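Local coordinates for protein zebrafish RNase5 (Danio rerio, PDB 3LJE) that probably cleaves RNA as a secreted ribonuclease of the pancreatic RNase A and angiogenin family, at residues R10-K13 and F14-Q17. Numbering follows the deposited sequence.
With ACT (acetate ion), chain B.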
loop_
_atom_site.group_PDB
_atom_site.type_symbol
_atom_site.label_atom_id
_atom_site.label_comp_id
_atom_site.label_asym_id
_atom_site.label_seq_id
_atom_site.Cartn_x
_atom_site.Cartn_y
_atom_site.Cartn_z
ATOM N N ARG A 10 7.133 -9.762 -4.563
ATOM C CA ARG A 10 6.970 -8.328 -4.297
ATOM C C ARG A 10 5.563 -7.871 -4.588
ATOM O O ARG A 10 4.994 -6.991 -3.840
ATOM C CB ARG A 10 7.979 -7.502 -5.085
ATOM C CG ARG A 10 9.339 -7.417 -4.302
ATOM C CD ARG A 10 10.329 -6.495 -5.025
ATOM N NE ARG A 10 10.451 -7.081 -6.360
ATOM C CZ ARG A 10 10.669 -6.380 -7.487
ATOM N NH1 ARG A 10 10.807 -5.045 -7.443
ATOM N NH2 ARG A 10 10.705 -7.037 -8.649
ATOM N N TYR A 11 5.004 -8.429 -5.631
ATOM C CA TYR A 11 3.655 -8.078 -6.018
ATOM C C TYR A 11 2.661 -8.585 -4.945
ATOM O O TYR A 11 1.699 -7.903 -4.540
ATOM C CB TYR A 11 3.358 -8.764 -7.341
ATOM C CG TYR A 11 1.925 -8.779 -7.722
ATOM C CD1 TYR A 11 1.259 -7.599 -8.104
ATOM C CD2 TYR A 11 1.214 -9.981 -7.734
ATOM C CE1 TYR A 11 -0.072 -7.634 -8.506
ATOM C CE2 TYR A 11 -0.121 -10.038 -8.119
ATOM C CZ TYR A 11 -0.774 -8.886 -8.510
ATOM O OH TYR A 11 -2.118 -8.943 -8.908
ATOM N N GLN A 12 2.865 -9.822 -4.496
ATOM C CA GLN A 12 1.940 -10.315 -3.480
ATOM C C GLN A 12 2.057 -9.475 -2.203
ATOM O O GLN A 12 1.059 -9.221 -1.485
ATOM C CB GLN A 12 2.234 -11.826 -3.150
ATOM C CG GLN A 12 2.036 -12.799 -4.337
ATOM C CD GLN A 12 0.605 -12.739 -4.743
ATOM O OE1 GLN A 12 -0.227 -12.464 -3.878
ATOM N NE2 GLN A 12 0.281 -12.937 -6.043
ATOM N N LYS A 13 3.282 -9.105 -1.819
ATOM C CA LYS A 13 3.458 -8.295 -0.638
ATOM C C LYS A 13 2.763 -6.901 -0.850
ATOM O O LYS A 13 2.182 -6.343 0.051
ATOM C CB LYS A 13 4.938 -8.091 -0.410
ATOM C CG LYS A 13 5.245 -7.211 0.889
ATOM C CD LYS A 13 6.744 -7.295 1.280
ATOM C CE LYS A 13 7.075 -6.345 2.374
ATOM N NZ LYS A 13 8.519 -6.677 2.838
ATOM N N PHE A 14 2.845 -6.387 -2.067
ATOM C CA PHE A 14 2.179 -5.065 -2.330
ATOM C C PHE A 14 0.652 -5.227 -2.140
ATOM O O PHE A 14 -0.038 -4.352 -1.600
ATOM C CB PHE A 14 2.505 -4.682 -3.790
ATOM C CG PHE A 14 1.740 -3.471 -4.283
ATOM C CD1 PHE A 14 2.220 -2.175 -4.011
ATOM C CD2 PHE A 14 0.483 -3.657 -4.960
ATOM C CE1 PHE A 14 1.427 -1.035 -4.422
ATOM C CE2 PHE A 14 -0.287 -2.541 -5.354
ATOM C CZ PHE A 14 0.190 -1.231 -5.089
ATOM N N LEU A 15 0.093 -6.286 -2.675
ATOM C CA LEU A 15 -1.350 -6.485 -2.502
ATOM C C LEU A 15 -1.724 -6.544 -1.008
ATOM O O LEU A 15 -2.698 -5.957 -0.574
ATOM C CB LEU A 15 -1.852 -7.833 -3.102
ATOM C CG LEU A 15 -1.658 -7.932 -4.638
ATOM C CD1 LEU A 15 -2.284 -9.300 -5.038
ATOM C CD2 LEU A 15 -2.240 -6.785 -5.396
ATOM N N ARG A 16 -0.947 -7.337 -0.267
ATOM C CA ARG A 16 -1.200 -7.482 1.142
ATOM C C ARG A 16 -1.055 -6.203 1.894
ATOM O O ARG A 16 -1.876 -5.870 2.777
ATOM C CB ARG A 16 -0.227 -8.550 1.748
ATOM C CG ARG A 16 -0.277 -8.567 3.316
ATOM C CD ARG A 16 0.455 -9.763 3.992
ATOM N NE ARG A 16 1.890 -9.769 3.637
ATOM C CZ ARG A 16 2.826 -9.050 4.261
ATOM N NH1 ARG A 16 2.540 -8.252 5.340
ATOM N NH2 ARG A 16 4.041 -9.043 3.733
ATOM N N GLN A 17 -0.025 -5.451 1.596
ATOM C CA GLN A 17 0.146 -4.263 2.397
ATOM C C GLN A 17 -0.585 -3.006 1.911
ATOM O O GLN A 17 -0.759 -2.092 2.708
ATOM C CB GLN A 17 1.636 -3.882 2.387
ATOM C CG GLN A 17 2.543 -4.971 2.967
ATOM C CD GLN A 17 3.971 -4.446 3.029
ATOM O OE1 GLN A 17 4.605 -4.493 4.083
ATOM N NE2 GLN A 17 4.462 -3.936 1.940
HETATM C C ACT B . 5.944 -7.288 6.458
HETATM O O ACT B . 6.034 -8.313 5.748
HETATM O OXT ACT B . 5.206 -6.308 6.215
HETATM C CH3 ACT B . 6.811 -7.229 7.717
#
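The N-terminal helix 8-18 of the pancreatic ribonuclease fold joins Tyr11 to Leu15 and Lys13 to Gln17, pairs one turn apart whose backbones are linked as well: Leu15 N hydrogen-bonds to Tyr11 O at 2.9 Å, and Gln17 N to Lys13 O at 2.8 Å. Leu15 CG sits over one face of the Tyr11 ring, toward its rim, 4.2 Å from the centroid in a CH-pi contact, while Leu15 CD1 comes within 3.8 Å of Tyr11 CZ. A branched aliphatic chain suits this place because its two methyls spread along the phenol end of the ring, whose edge-to-face partner is Trp115. Phe14 offers a large, flat apolar ring, apt for a buried position against Pro116 and Tyr119 of strand 115-119. The Lys13 chain, with CG anti to its backbone N (chi1 -180°) and extended beyond, crosses the Gln17 amide at a slant, Lys13 CG 3.5 Å from Gln17 NE2. Lysine serves well here, greasy along its stem and charged at its end. Arg16 bends at chi3 (60°), and its guanidinium has N-H groups for both oxygens of an acetate ion, probably from the crystallisation liquor: NH2 hydrogen-bonds to ACT O at 2.9 Å, NH1 weakly to ACT OXT; NH1 also bonds Lys35 O. Shortening Gln17 to an alanine would probably leave the Lys13 stem without its amide neighbour and take from the guanidinium the methylene packed near its rim. With Tyr11 and Phe14 buried and Arg10, Gln12 and Lys13 exposed, this is an amphipathic helix, the first of the RNase A fold; a sulfate ion about 3 Å from the Gln17 side chain (nearest atoms) is consistent with this family's phosphate-binding pocket.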